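Local coordinates for protein alpha-fucosidase GH29 (Fusarium graminearum, PDB 4PSR) that hydrolyses alpha-L-fucosides as a member of glycoside hydrolase family 29, probably acting on fucose joined alpha-1,6 to the reducing-end N-acetylglucosamine of glycoproteins, at residues A[31-36]-A[341-346]; A[35-40]-A[128-133]; A[103-108]-A[152-157]; A[117-122]-A[165-170]. All blocks are in the same frame, centred on the assembly; numbering follows the deposited sequence. Where two conformers were deposited one is given.

Interaction 1: A[31-36]-A[341-346]; sequences VYWHWG and LNISPM. With FUL (beta-L-fucopyranose), chain M.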
loop_
_atom_site.group_PDB
_atom_site.type_symbol
_atom_site.label_atom_id
_atom_site.label_comp_id
_atom_site.label_asym_id
_atom_site.label_seq_id
_atom_site.Cartn_x
_atom_site.Cartn_y
_atom_site.Cartn_z
ATOM N N VAL A 31 -3.631 8.605 0.794
ATOM C CA VAL A 31 -4.479 8.573 1.971
ATOM C C VAL A 31 -5.905 8.174 1.606
ATOM O O VAL A 31 -6.495 8.675 0.661
ATOM C CB VAL A 31 -4.491 9.955 2.699
ATOM C CG1 VAL A 31 -5.517 9.974 3.824
ATOM C CG2 VAL A 31 -3.105 10.285 3.233
ATOM N N TYR A 32 -6.490 7.292 2.406
ATOM C CA TYR A 32 -7.901 6.961 2.294
ATOM C C TYR A 32 -8.541 6.898 3.670
ATOM O O TYR A 32 -7.869 7.096 4.673
ATOM C CB TYR A 32 -8.181 5.698 1.447
ATOM C CG TYR A 32 -7.894 4.296 1.995
ATOM C CD1 TYR A 32 -8.689 3.236 1.585
ATOM C CD2 TYR A 32 -6.824 4.024 2.819
ATOM C CE1 TYR A 32 -8.450 1.963 2.001
ATOM C CE2 TYR A 32 -6.567 2.729 3.254
ATOM C CZ TYR A 32 -7.371 1.708 2.831
ATOM O OH TYR A 32 -7.069 0.410 3.259
ATOM N N TRP A 33 -9.851 6.692 3.704
ATOM C CA TRP A 33 -10.572 6.760 4.962
ATOM C C TRP A 33 -11.709 5.751 5.029
ATOM O O TRP A 33 -12.572 5.708 4.164
ATOM C CB TRP A 33 -11.093 8.195 5.247
ATOM C CG TRP A 33 -11.658 8.919 4.077
ATOM C CD1 TRP A 33 -12.961 9.007 3.698
ATOM C CD2 TRP A 33 -10.926 9.740 3.171
ATOM N NE1 TRP A 33 -13.091 9.810 2.579
ATOM C CE2 TRP A 33 -11.844 10.254 2.232
ATOM C CE3 TRP A 33 -9.575 10.037 3.024
ATOM C CZ2 TRP A 33 -11.447 11.072 1.187
ATOM C CZ3 TRP A 33 -9.186 10.856 1.972
ATOM C CH2 TRP A 33 -10.115 11.350 1.070
ATOM N N HIS A 34 -11.685 4.983 6.109
ATOM C CA HIS A 34 -12.782 4.086 6.454
ATOM C C HIS A 34 -13.821 4.871 7.252
ATOM O O HIS A 34 -13.790 4.888 8.479
ATOM C CB HIS A 34 -12.278 2.900 7.293
ATOM C CG HIS A 34 -11.565 1.833 6.514
ATOM N ND1 HIS A 34 -10.358 2.023 5.875
ATOM C CD2 HIS A 34 -11.887 0.529 6.317
ATOM C CE1 HIS A 34 -9.981 0.887 5.304
ATOM N NE2 HIS A 34 -10.889 -0.033 5.565
ATOM N N TRP A 35 -14.766 5.458 6.537
ATOM C CA TRP A 35 -15.813 6.261 7.147
ATOM C C TRP A 35 -17.110 5.893 6.499
ATOM O O TRP A 35 -17.237 5.951 5.281
ATOM C CB TRP A 35 -15.530 7.744 6.929
ATOM C CG TRP A 35 -16.530 8.677 7.556
ATOM C CD1 TRP A 35 -16.838 8.796 8.875
ATOM C CD2 TRP A 35 -17.350 9.610 6.861
ATOM N NE1 TRP A 35 -17.801 9.756 9.039
ATOM C CE2 TRP A 35 -18.126 10.274 7.812
ATOM C CE3 TRP A 35 -17.497 9.943 5.511
ATOM C CZ2 TRP A 35 -19.033 11.282 7.470
ATOM C CZ3 TRP A 35 -18.391 10.954 5.166
ATOM C CH2 TRP A 35 -19.149 11.603 6.143
ATOM N N GLY A 36 -18.092 5.497 7.300
ATOM C CA GLY A 36 -19.382 5.114 6.746
ATOM C C GLY A 36 -20.390 4.744 7.821
ATOM O O GLY A 36 -20.194 5.070 8.968
ATOM N N LEU A 341 -2.165 5.294 3.447
ATOM C CA LEU A 341 -2.472 5.529 4.850
ATOM C C LEU A 341 -3.937 5.806 5.102
ATOM O O LEU A 341 -4.547 6.702 4.507
ATOM C CB LEU A 341 -1.633 6.702 5.374
ATOM C CG LEU A 341 -1.845 7.104 6.827
ATOM C CD1 LEU A 341 -1.438 6.007 7.800
ATOM C CD2 LEU A 341 -1.103 8.408 7.112
ATOM N N ASN A 342 -4.506 5.044 6.031
ATOM C CA ASN A 342 -5.903 5.213 6.426
ATOM C C ASN A 342 -6.075 6.176 7.582
ATOM O O ASN A 342 -5.317 6.093 8.574
ATOM C CB ASN A 342 -6.537 3.864 6.797
ATOM C CG ASN A 342 -7.911 4.016 7.354
ATOM O OD1 ASN A 342 -8.851 4.228 6.609
ATOM N ND2 ASN A 342 -8.043 3.909 8.660
ATOM N N ILE A 343 -7.056 7.077 7.452
ATOM C CA ILE A 343 -7.490 7.966 8.536
ATOM C C ILE A 343 -8.936 7.650 8.888
ATOM O O ILE A 343 -9.649 6.964 8.121
ATOM C CB ILE A 343 -7.265 9.477 8.171
ATOM C CG1 ILE A 343 -8.172 9.898 7.025
ATOM C CG2 ILE A 343 -5.784 9.681 7.837
ATOM C CD1 ILE A 343 -8.033 11.401 6.626
ATOM N N SER A 344 -9.365 8.152 10.045
ATOM C CA SER A 344 -10.587 7.659 10.696
ATOM C C SER A 344 -11.461 8.783 11.246
ATOM O O SER A 344 -11.427 9.057 12.453
ATOM C CB SER A 344 -10.212 6.724 11.843
ATOM O OG SER A 344 -9.327 5.690 11.426
ATOM N N PRO A 345 -12.251 9.420 10.373
ATOM C CA PRO A 345 -13.176 10.452 10.865
ATOM C C PRO A 345 -14.238 9.860 11.798
ATOM O O PRO A 345 -14.655 8.703 11.641
ATOM C CB PRO A 345 -13.821 10.991 9.579
ATOM C CG PRO A 345 -12.903 10.549 8.448
ATOM C CD PRO A 345 -12.317 9.240 8.918
ATOM N N MET A 346 -14.705 10.663 12.740
ATOM C CA MET A 346 -15.827 10.287 13.589
ATOM C C MET A 346 -17.107 10.164 12.792
ATOM O O MET A 346 -17.187 10.607 11.643
ATOM C CB MET A 346 -16.008 11.320 14.702
ATOM C CG MET A 346 -14.753 11.519 15.493
ATOM S SD MET A 346 -14.994 12.404 17.081
ATOM C CE MET A 346 -15.769 13.898 16.553
HETATM C C1 FUL M . -9.391 -5.878 5.623
HETATM C C2 FUL M . -10.810 -5.520 6.015
HETATM O O2 FUL M . -11.544 -6.654 6.502
HETATM C C3 FUL M . -10.691 -4.465 7.083
HETATM O O3 FUL M . -11.981 -4.140 7.551
HETATM C C4 FUL M . -10.006 -3.273 6.466
HETATM O O4 FUL M . -10.832 -2.732 5.439
HETATM C C5 FUL M . -8.653 -3.701 5.911
HETATM C C6 FUL M . -7.925 -2.580 5.200
HETATM O O5 FUL M . -8.760 -4.787 4.995
HETATM O O1 FUL M . -9.439 -6.924 4.686
HETATM O O HOH W 1 -13.519 6.395 10.812
#
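His34 and Asn342 meet where the first and eighth strands, 29-33 and 337-343, close the parallel barrel. Tyr32 N donates to Leu341 O and Ile343 N to Tyr32 O, both 2.9 Å. Val31, Trp33 and Ile343 share the face turned to helix 105-114; the Val31 CG1 and Ile343 CD1 methyls meet at 4.0 Å, branched side chains filling that layer. Tyr32 and Asn342 occupy the other face, where Tyr32 CE2 rests against Asn342 CB.

Along His34, CB and CG lie near Asn342 OD1, CG standing anti to the carbonyl carbon (chi1 -77°). His34 ND1 then donates to Asn342 OD1 at 2.8 Å from above the amide plane, with ring and amide 85° apart. At the tip His34 NE2 lies 2.7 Å from O4 of the bound fucose, in a hydrogen bond that either could donate, and CD2 and CE1 flank the same O4. Asn342 OD1 also accepts from His34 N at 3.0 Å, in the amide plane, while Asn342 ND2 donates to Trp311 O.

Pro345 CB lies over the five-membered ring of Trp35 in a CH-pi contact, 4.1 Å from its centroid. Trp35 NE1 makes a weak bond to Met346 O, and one water donates to both His34 O and Pro345 O.

Asparagine suits its place because its amide offers an acceptor and a donor together: two bonds grip OD1, and a third fixes which end is oxygen. With ND1 committed as donor to OD1, the imidazole is held with NE2 directed at the sugar.

Interaction 2: A[35-40]-A[128-133]; sequences WGAFTT and DGFSMW
Trp35 O is met by the methyl of Met132, CE lying 3.3 Å away, while the indole packs on Phe103 and Phe92. At Gly36 the thioether comes right against the backbone: Met132 SD is 3.7 Å from Gly36 CA. Met132 bends at its last torsion (chi3 -79°), which carries CE round to the Trp35 carbonyl. Glycine fits this spot, since Met132 CE and the ring of Phe38 crowd the direction a CB would take.

Ala37 turns its small CB to Phe130 CD2, 3.9 Å away, and its N makes a weak bond to a water that donates to Asp128 OD2. That oxygen is also hydrogen-bonded to Tyr75. Both segments are loops following the first and second barrel strands, at the C-terminal rim where TIM-barrel enzymes carry their active sites; the side chain of Phe38 is about 8 Å from a bound beta-L-fucopyranose.

Phe38 presents its ring edge to the same carboxylate, CD2 standing 3.7 Å from Asp128 OD2, with ring and carboxylate planes 64° apart. It also meets the ring of His126, which hydrogen-bonds to the bound fucose. Thr39 OG1 accepts from Gly36 N at 3.1 Å, and Thr40 OG1 donates to Ala37 O.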
loop_
_atom_site.group_PDB
_atom_site.type_symbol
_atom_site.label_atom_id
_atom_site.label_comp_id
_atom_site.label_asym_id
_atom_site.label_seq_id
_atom_site.Cartn_x
_atom_site.Cartn_y
_atom_site.Cartn_z
ATOM N N TRP A 35 -14.766 5.458 6.537
ATOM C CA TRP A 35 -15.813 6.261 7.147
ATOM C C TRP A 35 -17.110 5.893 6.499
ATOM O O TRP A 35 -17.237 5.951 5.281
ATOM C CB TRP A 35 -15.530 7.744 6.929
ATOM C CG TRP A 35 -16.530 8.677 7.556
ATOM C CD1 TRP A 35 -16.838 8.796 8.875
ATOM C CD2 TRP A 35 -17.350 9.610 6.861
ATOM N NE1 TRP A 35 -17.801 9.756 9.039
ATOM C CE2 TRP A 35 -18.126 10.274 7.812
ATOM C CE3 TRP A 35 -17.497 9.943 5.511
ATOM C CZ2 TRP A 35 -19.033 11.282 7.470
ATOM C CZ3 TRP A 35 -18.391 10.954 5.166
ATOM C CH2 TRP A 35 -19.149 11.603 6.143
ATOM N N GLY A 36 -18.092 5.497 7.300
ATOM C CA GLY A 36 -19.382 5.114 6.746
ATOM C C GLY A 36 -20.390 4.744 7.821
ATOM O O GLY A 36 -20.194 5.070 8.968
ATOM N N ALA A 37 -21.457 4.063 7.422
ATOM C CA ALA A 37 -22.466 3.659 8.387
ATOM C C ALA A 37 -21.889 2.684 9.412
ATOM O O ALA A 37 -22.387 2.600 10.519
ATOM C CB ALA A 37 -23.667 3.038 7.697
ATOM N N PHE A 38 -20.811 1.992 9.058
ATOM C CA PHE A 38 -20.134 1.101 10.007
ATOM C C PHE A 38 -19.462 1.883 11.124
ATOM O O PHE A 38 -19.128 1.312 12.165
ATOM C CB PHE A 38 -19.105 0.205 9.302
ATOM C CG PHE A 38 -18.159 0.953 8.388
ATOM C CD1 PHE A 38 -17.076 1.678 8.907
ATOM C CD2 PHE A 38 -18.375 0.967 7.025
ATOM C CE1 PHE A 38 -16.240 2.405 8.060
ATOM C CE2 PHE A 38 -17.521 1.688 6.168
ATOM C CZ PHE A 38 -16.475 2.412 6.707
ATOM N N THR A 39 -19.287 3.197 10.944
ATOM C CA THR A 39 -18.699 4.041 11.966
ATOM C C THR A 39 -19.738 4.488 13.023
ATOM O O THR A 39 -19.366 4.973 14.090
ATOM C CB THR A 39 -18.052 5.309 11.325
ATOM O OG1 THR A 39 -17.251 4.926 10.191
ATOM C CG2 THR A 39 -17.202 6.072 12.323
ATOM N N THR A 40 -21.021 4.385 12.687
ATOM C CA THR A 40 -22.071 4.979 13.518
ATOM C C THR A 40 -21.984 4.560 14.999
ATOM O O THR A 40 -22.059 5.413 15.892
ATOM C CB THR A 40 -23.466 4.669 12.977
ATOM O OG1 THR A 40 -23.515 4.893 11.557
ATOM C CG2 THR A 40 -24.502 5.562 13.645
ATOM N N ASP A 128 -20.220 -3.987 4.433
ATOM C CA ASP A 128 -21.520 -3.861 5.082
ATOM C C ASP A 128 -22.683 -3.557 4.145
ATOM O O ASP A 128 -23.784 -3.257 4.613
ATOM C CB ASP A 128 -21.469 -2.788 6.156
ATOM C CG ASP A 128 -21.300 -1.379 5.587
ATOM O OD1 ASP A 128 -20.779 -1.241 4.452
ATOM O OD2 ASP A 128 -21.687 -0.411 6.287
ATOM N N GLY A 129 -22.459 -3.615 2.840
ATOM C CA GLY A 129 -23.541 -3.508 1.877
ATOM C C GLY A 129 -24.076 -2.122 1.530
ATOM O O GLY A 129 -25.087 -2.011 0.800
ATOM N N PHE A 130 -23.426 -1.088 2.054
ATOM C CA PHE A 130 -23.876 0.315 1.914
ATOM C C PHE A 130 -22.957 0.996 0.900
ATOM O O PHE A 130 -21.770 1.204 1.171
ATOM C CB PHE A 130 -23.778 0.974 3.296
ATOM C CG PHE A 130 -24.373 2.377 3.393
ATOM C CD1 PHE A 130 -25.722 2.589 3.127
ATOM C CD2 PHE A 130 -23.611 3.463 3.808
ATOM C CE1 PHE A 130 -26.295 3.863 3.245
ATOM C CE2 PHE A 130 -24.194 4.729 3.948
ATOM C CZ PHE A 130 -25.525 4.923 3.675
ATOM N N SER A 131 -23.508 1.304 -0.274
ATOM C CA SER A 131 -22.750 1.977 -1.335
ATOM C C SER A 131 -22.812 3.471 -1.094
ATOM O O SER A 131 -23.902 3.984 -0.995
ATOM C CB SER A 131 -23.352 1.695 -2.703
ATOM O OG SER A 131 -23.407 0.300 -2.980
ATOM N N MET A 132 -21.687 4.183 -1.011
ATOM C CA MET A 132 -21.729 5.586 -0.588
ATOM C C MET A 132 -21.758 6.594 -1.737
ATOM O O MET A 132 -21.550 7.809 -1.505
ATOM C CB MET A 132 -20.657 5.864 0.444
ATOM C CG MET A 132 -21.111 5.292 1.798
ATOM S SD MET A 132 -19.951 5.606 3.147
ATOM C CE MET A 132 -18.726 4.314 2.817
ATOM N N TRP A 133 -22.095 6.135 -2.934
ATOM C CA TRP A 133 -22.412 7.023 -4.071
ATOM C C TRP A 133 -23.930 6.940 -4.346
ATOM O O TRP A 133 -24.648 6.129 -3.747
ATOM C CB TRP A 133 -21.585 6.678 -5.319
ATOM C CG TRP A 133 -21.851 5.312 -5.864
ATOM C CD1 TRP A 133 -22.679 5.007 -6.906
ATOM C CD2 TRP A 133 -21.297 4.059 -5.409
ATOM N NE1 TRP A 133 -22.686 3.652 -7.119
ATOM C CE2 TRP A 133 -21.866 3.045 -6.203
ATOM C CE3 TRP A 133 -20.408 3.694 -4.378
ATOM C CZ2 TRP A 133 -21.552 1.696 -6.036
ATOM C CZ3 TRP A 133 -20.113 2.348 -4.193
ATOM C CH2 TRP A 133 -20.679 1.365 -5.029
HETATM O O HOH W 2 -21.015 2.089 5.425
#

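Interaction 3: A[103-108]-A[152-157]; sequences FDPEAI and VKLWAD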
loop_
_atom_site.group_PDB
_atom_site.type_symbol
_atom_site.label_atom_id
_atom_site.label_comp_id
_atom_site.label_asym_id
_atom_site.label_seq_id
_atom_site.Cartn_x
_atom_site.Cartn_y
_atom_site.Cartn_z
ATOM N N PHE A 103 -19.574 18.297 9.583
ATOM C CA PHE A 103 -18.883 17.604 8.504
ATOM C C PHE A 103 -18.344 18.622 7.483
ATOM O O PHE A 103 -19.116 19.257 6.759
ATOM C CB PHE A 103 -19.836 16.573 7.871
ATOM C CG PHE A 103 -19.299 15.897 6.624
ATOM C CD1 PHE A 103 -18.014 15.388 6.569
ATOM C CD2 PHE A 103 -20.123 15.717 5.529
ATOM C CE1 PHE A 103 -17.579 14.764 5.402
ATOM C CE2 PHE A 103 -19.679 15.098 4.396
ATOM C CZ PHE A 103 -18.413 14.616 4.326
ATOM N N ASP A 104 -17.021 18.734 7.415
ATOM C CA ASP A 104 -16.361 19.722 6.560
ATOM C C ASP A 104 -15.418 18.995 5.593
ATOM O O ASP A 104 -14.208 18.928 5.809
ATOM C CB ASP A 104 -15.577 20.705 7.417
ATOM C CG ASP A 104 -15.091 21.933 6.644
ATOM O OD1 ASP A 104 -15.073 21.937 5.394
ATOM O OD2 ASP A 104 -14.664 22.891 7.347
ATOM N N PRO A 105 -15.984 18.393 4.538
ATOM C CA PRO A 105 -15.118 17.616 3.655
ATOM C C PRO A 105 -14.025 18.459 2.975
ATOM O O PRO A 105 -12.927 17.960 2.755
ATOM C CB PRO A 105 -16.095 17.009 2.648
ATOM C CG PRO A 105 -17.284 17.868 2.704
ATOM C CD PRO A 105 -17.393 18.315 4.125
ATOM N N GLU A 106 -14.287 19.722 2.652
ATOM C CA GLU A 106 -13.247 20.547 2.039
ATOM C C GLU A 106 -12.046 20.716 2.969
ATOM O O GLU A 106 -10.902 20.565 2.535
ATOM C CB GLU A 106 -13.781 21.904 1.608
ATOM C CG GLU A 106 -12.737 22.632 0.816
ATOM C CD GLU A 106 -13.313 23.621 -0.152
ATOM O OE1 GLU A 106 -14.531 23.903 -0.069
ATOM O OE2 GLU A 106 -12.531 24.109 -0.994
ATOM N N ALA A 107 -12.298 20.958 4.258
ATOM C CA ALA A 107 -11.212 21.080 5.216
ATOM C C ALA A 107 -10.396 19.777 5.298
ATOM O O ALA A 107 -9.158 19.805 5.347
ATOM C CB ALA A 107 -11.739 21.484 6.601
ATOM N N ILE A 108 -11.096 18.637 5.299
ATOM C CA ILE A 108 -10.414 17.359 5.377
ATOM C C ILE A 108 -9.532 17.160 4.158
ATOM O O ILE A 108 -8.394 16.757 4.278
ATOM C CB ILE A 108 -11.392 16.205 5.581
ATOM C CG1 ILE A 108 -11.959 16.288 6.999
ATOM C CG2 ILE A 108 -10.708 14.857 5.326
ATOM C CD1 ILE A 108 -13.155 15.380 7.225
ATOM N N VAL A 152 -19.452 9.876 -1.957
ATOM C CA VAL A 152 -18.344 9.526 -2.847
ATOM C C VAL A 152 -18.101 10.617 -3.913
ATOM O O VAL A 152 -16.960 10.960 -4.169
ATOM C CB VAL A 152 -18.544 8.107 -3.392
ATOM C CG1 VAL A 152 -17.650 7.832 -4.558
ATOM C CG2 VAL A 152 -18.285 7.077 -2.256
ATOM N N LYS A 153 -19.161 11.153 -4.504
ATOM C CA LYS A 153 -18.993 12.203 -5.511
ATOM C C LYS A 153 -18.435 13.488 -4.890
ATOM O O LYS A 153 -17.562 14.118 -5.485
ATOM C CB LYS A 153 -20.293 12.453 -6.270
ATOM C CG LYS A 153 -20.153 13.316 -7.522
ATOM C CD LYS A 153 -19.389 12.647 -8.671
ATOM C CE LYS A 153 -19.570 13.461 -9.944
ATOM N NZ LYS A 153 -18.688 13.079 -11.063
ATOM N N LEU A 154 -18.907 13.843 -3.694
ATOM C CA LEU A 154 -18.401 15.017 -2.959
ATOM C C LEU A 154 -16.880 14.855 -2.733
ATOM O O LEU A 154 -16.086 15.774 -2.987
ATOM C CB LEU A 154 -19.099 15.060 -1.585
ATOM C CG LEU A 154 -19.585 16.238 -0.757
ATOM C CD1 LEU A 154 -19.974 17.457 -1.547
ATOM C CD2 LEU A 154 -20.795 15.710 0.010
ATOM N N TRP A 155 -16.457 13.697 -2.231
ATOM C CA TRP A 155 -15.040 13.473 -2.010
ATOM C C TRP A 155 -14.256 13.526 -3.307
ATOM O O TRP A 155 -13.192 14.157 -3.367
ATOM C CB TRP A 155 -14.777 12.122 -1.364
ATOM C CG TRP A 155 -15.201 11.934 0.081
ATOM C CD1 TRP A 155 -16.048 10.975 0.539
ATOM C CD2 TRP A 155 -14.778 12.679 1.231
ATOM N NE1 TRP A 155 -16.178 11.074 1.892
ATOM C CE2 TRP A 155 -15.432 12.129 2.343
ATOM C CE3 TRP A 155 -13.937 13.768 1.424
ATOM C CZ2 TRP A 155 -15.219 12.590 3.648
ATOM C CZ3 TRP A 155 -13.741 14.240 2.717
ATOM C CH2 TRP A 155 -14.390 13.655 3.808
ATOM N N ALA A 156 -14.777 12.868 -4.339
ATOM C CA ALA A 156 -14.049 12.790 -5.597
ATOM C C ALA A 156 -13.850 14.167 -6.199
ATOM O O ALA A 156 -12.761 14.501 -6.655
ATOM C CB ALA A 156 -14.784 11.890 -6.591
ATOM N N ASP A 157 -14.914 14.973 -6.207
ATOM C CA ASP A 157 -14.803 16.326 -6.763
ATOM C C ASP A 157 -13.759 17.153 -6.013
ATOM O O ASP A 157 -12.949 17.861 -6.622
ATOM C CB ASP A 157 -16.156 17.025 -6.757
ATOM C CG ASP A 157 -17.131 16.468 -7.798
ATOM O OD1 ASP A 157 -16.757 15.627 -8.650
ATOM O OD2 ASP A 157 -18.312 16.880 -7.763
#
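Two neighbouring helices of the outer layer of the TIM barrel, 105-114 and 151-161, meet where Phe103, Pro105 and Ile108 gather round the indole of Trp155. Trp155 leaves its helix with CG anti to the carbonyl carbon (chi1 -70°), and its six-membered ring reaches across to the start of the other helix. Phe103 comes at it tip to tip: CE1 lies 3.7 Å from Trp155 CZ2, and the edge of the phenyl is turned toward the indole face in an offset edge-to-face pair, centroids 5.6 Å apart and planes at 69°.

Pro105 adds CB at 3.6 Å from Trp155 CZ3, while its CD sits over the centre of the Phe103 ring, a compact ring touching both aromatics. Ile108, one turn on, brings CD1 to the indole edge, 4.0 Å from Trp155 CH2. Tryptophan suits this place because one broad flat group can touch all three. Beyond the contact it also meets Trp33 and Pro122 of the barrel strands, linking the helix layer to the sheet.

Proline in the first turn costs the helix no backbone bond, as no N-H is needed there. The residue before it is the N-cap: Asp104 OD1 accepts from Ala107 N at 3.2 Å, met from above the carboxylate plane.

Interaction 4: A[117-122]-A[165-170]; sequences ARFAGP and KLVIAM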
loop_
_atom_site.group_PDB
_atom_site.type_symbol
_atom_site.label_atom_id
_atom_site.label_comp_id
_atom_site.label_asym_id
_atom_site.label_seq_id
_atom_site.Cartn_x
_atom_site.Cartn_y
_atom_site.Cartn_z
ATOM N N ALA A 117 0.056 13.668 0.287
ATOM C CA ALA A 117 -0.586 12.575 -0.448
ATOM C C ALA A 117 -0.655 12.945 -1.938
ATOM O O ALA A 117 -1.041 14.066 -2.271
ATOM C CB ALA A 117 -1.969 12.393 0.083
ATOM N N ARG A 118 -0.310 11.999 -2.810
ATOM C CA ARG A 118 -0.449 12.225 -4.235
ATOM C C ARG A 118 -1.639 11.473 -4.819
ATOM O O ARG A 118 -2.013 11.710 -5.968
ATOM C CB ARG A 118 0.823 11.848 -4.967
ATOM C CG ARG A 118 1.930 12.849 -4.817
ATOM C CD ARG A 118 2.928 12.614 -5.920
ATOM N NE ARG A 118 3.912 13.671 -6.014
ATOM C CZ ARG A 118 4.966 13.598 -6.791
ATOM N NH1 ARG A 118 5.154 12.513 -7.546
ATOM N NH2 ARG A 118 5.823 14.599 -6.816
ATOM N N PHE A 119 -2.240 10.591 -4.021
ATOM C CA PHE A 119 -3.538 9.982 -4.341
ATOM C C PHE A 119 -4.357 9.932 -3.067
ATOM O O PHE A 119 -3.782 9.790 -1.986
ATOM C CB PHE A 119 -3.443 8.596 -5.042
ATOM C CG PHE A 119 -2.620 7.525 -4.313
ATOM C CD1 PHE A 119 -3.245 6.435 -3.744
ATOM C CD2 PHE A 119 -1.228 7.550 -4.318
ATOM C CE1 PHE A 119 -2.510 5.438 -3.131
ATOM C CE2 PHE A 119 -0.482 6.561 -3.691
ATOM C CZ PHE A 119 -1.135 5.495 -3.109
ATOM N N ALA A 120 -5.674 10.046 -3.198
ATOM C CA ALA A 120 -6.542 10.102 -2.054
ATOM C C ALA A 120 -7.957 9.727 -2.426
ATOM O O ALA A 120 -8.353 9.856 -3.592
ATOM C CB ALA A 120 -6.526 11.513 -1.429
ATOM N N GLY A 121 -8.720 9.279 -1.437
ATOM C CA GLY A 121 -10.134 9.074 -1.657
ATOM C C GLY A 121 -10.775 8.218 -0.597
ATOM O O GLY A 121 -10.109 7.745 0.325
ATOM N N PRO A 122 -12.084 7.990 -0.734
ATOM C CA PRO A 122 -12.864 7.258 0.265
ATOM C C PRO A 122 -12.862 5.743 0.067
ATOM O O PRO A 122 -12.688 5.236 -1.037
ATOM C CB PRO A 122 -14.295 7.715 -0.003
ATOM C CG PRO A 122 -14.290 7.994 -1.519
ATOM C CD PRO A 122 -12.935 8.598 -1.783
ATOM N N LYS A 165 -4.563 12.438 -7.511
ATOM C CA LYS A 165 -5.219 11.297 -8.151
ATOM C C LYS A 165 -6.241 10.709 -7.196
ATOM O O LYS A 165 -6.095 10.791 -5.972
ATOM C CB LYS A 165 -4.169 10.249 -8.555
ATOM C CG LYS A 165 -3.176 10.718 -9.620
ATOM C CD LYS A 165 -3.621 10.340 -11.008
ATOM C CE LYS A 165 -2.595 10.701 -12.088
ATOM N NZ LYS A 165 -3.103 10.267 -13.413
ATOM N N LEU A 166 -7.267 10.085 -7.751
ATOM C CA LEU A 166 -8.376 9.551 -6.971
ATOM C C LEU A 166 -8.263 8.032 -6.812
ATOM O O LEU A 166 -8.239 7.286 -7.817
ATOM C CB LEU A 166 -9.712 9.879 -7.639
ATOM C CG LEU A 166 -10.977 9.363 -6.949
ATOM C CD1 LEU A 166 -11.193 9.997 -5.609
ATOM C CD2 LEU A 166 -12.201 9.559 -7.835
ATOM N N VAL A 167 -8.226 7.590 -5.553
ATOM C CA VAL A 167 -8.390 6.176 -5.220
ATOM C C VAL A 167 -9.780 5.960 -4.635
ATOM O O VAL A 167 -10.278 6.776 -3.838
ATOM C CB VAL A 167 -7.285 5.644 -4.254
ATOM C CG1 VAL A 167 -7.190 6.462 -2.968
ATOM C CG2 VAL A 167 -7.493 4.166 -3.934
ATOM N N ILE A 168 -10.390 4.844 -5.030
ATOM C CA ILE A 168 -11.656 4.392 -4.449
ATOM C C ILE A 168 -11.454 2.976 -3.923
ATOM O O ILE A 168 -10.991 2.109 -4.683
ATOM C CB ILE A 168 -12.813 4.407 -5.479
ATOM C CG1 ILE A 168 -13.094 5.839 -5.985
ATOM C CG2 ILE A 168 -14.077 3.760 -4.893
ATOM C CD1 ILE A 168 -13.755 6.767 -4.976
ATOM N N ALA A 169 -11.778 2.746 -2.658
ATOM C CA ALA A 169 -11.702 1.404 -2.051
ATOM C C ALA A 169 -13.060 0.741 -2.012
ATOM O O ALA A 169 -14.084 1.331 -1.618
ATOM C CB ALA A 169 -11.071 1.469 -0.653
ATOM N N MET A 170 -13.051 -0.528 -2.438
ATOM C CA MET A 170 -14.235 -1.355 -2.583
ATOM C C MET A 170 -14.003 -2.683 -1.876
ATOM O O MET A 170 -13.029 -3.374 -2.179
ATOM C CB MET A 170 -14.519 -1.597 -4.053
ATOM C CG MET A 170 -14.824 -0.343 -4.852
ATOM S SD MET A 170 -16.430 0.382 -4.463
ATOM C CE MET A 170 -17.497 -0.782 -5.345
#
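Phe119 and Lys165 begin the pairing of the second and third parallel strands of the TIM barrel, 119-125 and 165-170, the two strands of a beta-alpha-beta unit whose crossover includes helix 151-161. Lys165 N donates to Arg118 O, Ala120 N to Lys165 O at 2.9 Å, and Val167 N to Ala120 O at 3.0 Å.

The ladder then skips a rung. Pro122 has no N-H to give, and Val167 O, buried here, finds no hydrogen-bond partner in the model; the nearby C-H of Gly121 approaches it instead, CA lying 3.2 Å away. Glycine fits this point, where a CB would run into that same oxygen. Pairing resumes as Ala169 N donates to Pro122 O.

Side chains follow the two faces. Phe119 CD1 touches Val167 CG1 at 4.0 Å, and both pack on Ile222 of the next strand. On the other face Leu166 and Ile168 lean on helix 200-218.

Farther out, Asp221 accepts from Leu166 N, Arg118 makes a salt bridge to Asp375, and Lys165 has a cation-pi partner in Trp23. Ile168, held between that helix and the neighbouring strand, has its chi2 (-72°) turn CD1 to the proline ring, 3.7 Å from Pro122 CG.

Overall arrangement
From the N terminus, the chain passes 31-36, whose partner 341-346 comes some 300 residues later: interaction 1 joins the first barrel strand to the eighth and spans nearly the whole catalytic domain. Interactions 3 and 4 lie within that span. Interaction 2 starts from the same stretch, sharing Trp35 and Gly36, and closes a shorter loop at 128-133. Interaction 3 opens before that loop closes and ends beyond it, so the two cross; interaction 4 crosses both. Strand 119-125 borders 29-33, making interactions 1 and 4 neighbours in one sheet. Trp35, common to interactions 1 and 2, packs on Phe103 and Trp155 of interaction 3, and Ala156 meets Leu166 between interactions 3 and 4.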